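Local coordinates for NOL1/NOP2/sun family protein (PDB 3M4X) that probably methylates ribosomal RNA, joining a methyltransferase domain to a PUA-like RNA-binding domain, at residues Pro44-Gly49 with Ala84-Ser89. Sequence-based numbering, arbitrary orientation.
Sequences PLKPAG and AGYEYS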
loop_
_atom_site.group_PDB
_atom_site.type_symbol
_atom_site.label_atom_id
_atom_site.label_comp_id
_atom_site.label_asym_id
_atom_site.label_seq_id
_atom_site.Cartn_x
_atom_site.Cartn_y
_atom_site.Cartn_z
ATOM N N PRO A 44 -8.084 -5.379 -8.078
ATOM C CA PRO A 44 -9.250 -6.258 -7.919
ATOM C C PRO A 44 -10.344 -5.598 -7.084
ATOM O O PRO A 44 -11.470 -6.089 -7.058
ATOM C CB PRO A 44 -8.702 -7.469 -7.155
ATOM C CG PRO A 44 -7.207 -7.283 -7.084
ATOM C CD PRO A 44 -6.899 -5.857 -7.336
ATOM N N LEU A 45 -10.018 -4.507 -6.401
ATOM C CA LEU A 45 -11.038 -3.746 -5.683
ATOM C C LEU A 45 -11.965 -2.966 -6.622
ATOM O O LEU A 45 -13.078 -2.598 -6.236
ATOM C CB LEU A 45 -10.394 -2.794 -4.677
ATOM C CG LEU A 45 -9.501 -3.473 -3.626
ATOM C CD1 LEU A 45 -8.816 -2.436 -2.759
ATOM C CD2 LEU A 45 -10.305 -4.463 -2.766
ATOM N N LYS A 46 -11.509 -2.724 -7.852
ATOM C CA LYS A 46 -12.249 -1.886 -8.795
ATOM C C LYS A 46 -13.223 -2.668 -9.680
ATOM O O LYS A 46 -12.983 -3.821 -10.003
ATOM C CB LYS A 46 -11.273 -1.099 -9.679
ATOM C CG LYS A 46 -10.331 -0.173 -8.917
ATOM C CD LYS A 46 -11.072 1.070 -8.435
ATOM C CE LYS A 46 -10.166 1.902 -7.552
ATOM N NZ LYS A 46 -10.590 3.315 -7.463
ATOM N N PRO A 47 -14.336 -2.031 -10.073
ATOM C CA PRO A 47 -15.229 -2.608 -11.091
ATOM C C PRO A 47 -14.461 -2.933 -12.370
ATOM O O PRO A 47 -13.882 -2.019 -12.951
ATOM C CB PRO A 47 -16.218 -1.465 -11.392
ATOM C CG PRO A 47 -16.152 -0.548 -10.221
ATOM C CD PRO A 47 -14.779 -0.702 -9.606
ATOM N N ALA A 48 -14.467 -4.189 -12.807
ATOM C CA ALA A 48 -13.751 -4.578 -14.032
ATOM C C ALA A 48 -12.295 -4.124 -14.042
ATOM O O ALA A 48 -11.796 -3.638 -15.052
ATOM C CB ALA A 48 -14.470 -4.027 -15.273
ATOM N N GLY A 49 -11.611 -4.265 -12.916
ATOM C CA GLY A 49 -10.254 -3.774 -12.818
ATOM C C GLY A 49 -9.348 -4.286 -13.921
ATOM O O GLY A 49 -8.699 -3.511 -14.619
ATOM N N ALA A 84 -7.853 6.982 -11.647
ATOM C CA ALA A 84 -8.970 6.301 -10.996
ATOM C C ALA A 84 -8.549 5.109 -10.162
ATOM O O ALA A 84 -9.406 4.369 -9.689
ATOM C CB ALA A 84 -9.997 5.858 -12.024
ATOM N N GLY A 85 -7.239 4.902 -10.029
ATOM C CA GLY A 85 -6.712 3.837 -9.190
ATOM C C GLY A 85 -6.724 2.436 -9.775
ATOM O O GLY A 85 -6.744 1.461 -9.029
ATOM N N TYR A 86 -6.702 2.330 -11.102
ATOM C CA TYR A 86 -6.737 1.024 -11.754
ATOM C C TYR A 86 -5.330 0.478 -11.942
ATOM O O TYR A 86 -5.141 -0.654 -12.370
ATOM C CB TYR A 86 -7.488 1.099 -13.100
ATOM C CG TYR A 86 -8.995 0.962 -12.937
ATOM C CD1 TYR A 86 -9.713 1.864 -12.172
ATOM C CD2 TYR A 86 -9.683 -0.094 -13.527
ATOM C CE1 TYR A 86 -11.112 1.725 -12.002
ATOM C CE2 TYR A 86 -11.055 -0.241 -13.379
ATOM C CZ TYR A 86 -11.764 0.670 -12.615
ATOM O OH TYR A 86 -13.116 0.510 -12.474
ATOM N N GLU A 87 -4.344 1.302 -11.632
ATOM C CA GLU A 87 -2.954 0.893 -11.749
ATOM C C GLU A 87 -2.154 1.502 -10.637
ATOM O O GLU A 87 -2.347 2.667 -10.289
ATOM C CB GLU A 87 -2.350 1.325 -13.078
ATOM C CG GLU A 87 -3.059 0.735 -14.262
ATOM C CD GLU A 87 -2.445 1.152 -15.568
ATOM O OE1 GLU A 87 -2.729 0.471 -16.564
ATOM O OE2 GLU A 87 -1.680 2.142 -15.597
ATOM N N TYR A 88 -1.269 0.689 -10.075
ATOM C CA TYR A 88 -0.309 1.149 -9.088
ATOM C C TYR A 88 1.064 0.725 -9.584
ATOM O O TYR A 88 1.314 -0.467 -9.784
ATOM C CB TYR A 88 -0.583 0.515 -7.718
ATOM C CG TYR A 88 0.032 1.290 -6.587
ATOM C CD1 TYR A 88 -0.716 2.219 -5.879
ATOM C CD2 TYR A 88 1.375 1.116 -6.238
ATOM C CE1 TYR A 88 -0.158 2.948 -4.854
ATOM C CE2 TYR A 88 1.941 1.845 -5.208
ATOM C CZ TYR A 88 1.167 2.762 -4.525
ATOM O OH TYR A 88 1.704 3.499 -3.501
ATOM N N SER A 89 1.946 1.686 -9.817
ATOM C CA SER A 89 3.295 1.329 -10.252
ATOM C C SER A 89 4.133 0.899 -9.053
ATOM O O SER A 89 4.113 1.536 -8.005
ATOM C CB SER A 89 3.965 2.456 -11.048
ATOM O OG SER A 89 4.053 3.644 -10.290
HETATM O O HOH W 1 -7.431 -2.412 -12.284
#
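Ala84 turns its carbonyl oxygen to the ammonium of Lys46, and NZ donates to Ala84 O across 2.7 Å from 28° outside the carbonyl plane. Lys46 reaches it with a bent chain: chi2 of -75° brings its CD to 3.6 Å from Tyr86 CE1. Leu390 O and Arg152 O also accept from NZ, which gives NZ of this buried lysine three carbonyl partners. Gly85, at positive phi, is the C-prime residue of the Schellman motif that ends helix 80-83; the bond from Tyr86 N to Leu81 O belongs to the same motif. Gly85 O accepts from Asn43 ND2. Tyr86 then lays its ring against the type II beta turn from Lys46 to Gly49. Over one face of the ring, displaced toward the rim, sits Lys46 CB, a CH-pi contact of 3.7 Å to the centroid. Ala48 O lies at the edge, and Gly49 CA approaches CE2 obliquely. The hydroxyl is fixed by a hydrogen bond in which Tyr86 OH donates to Pro47 O at 2.7 Å, approaching a lone pair within the plane of that carbonyl, while Pro47 CD lies 3.5 Å from Tyr86 OH. At the other end of the tyrosine, one water donates to Tyr86 O and, weakly, to Gly49 O. The contact thus ties the loop between strand 39-41 and helix 49-56 to the exit of helix 80-83, within the N-terminal RsmF domain. Beyond it the chain enters strand 88-89, which pairs with strand 39-41; Tyr88 packs on helix 140-153, while Ala84, Tyr86 and Pro47 meet strand 433-441.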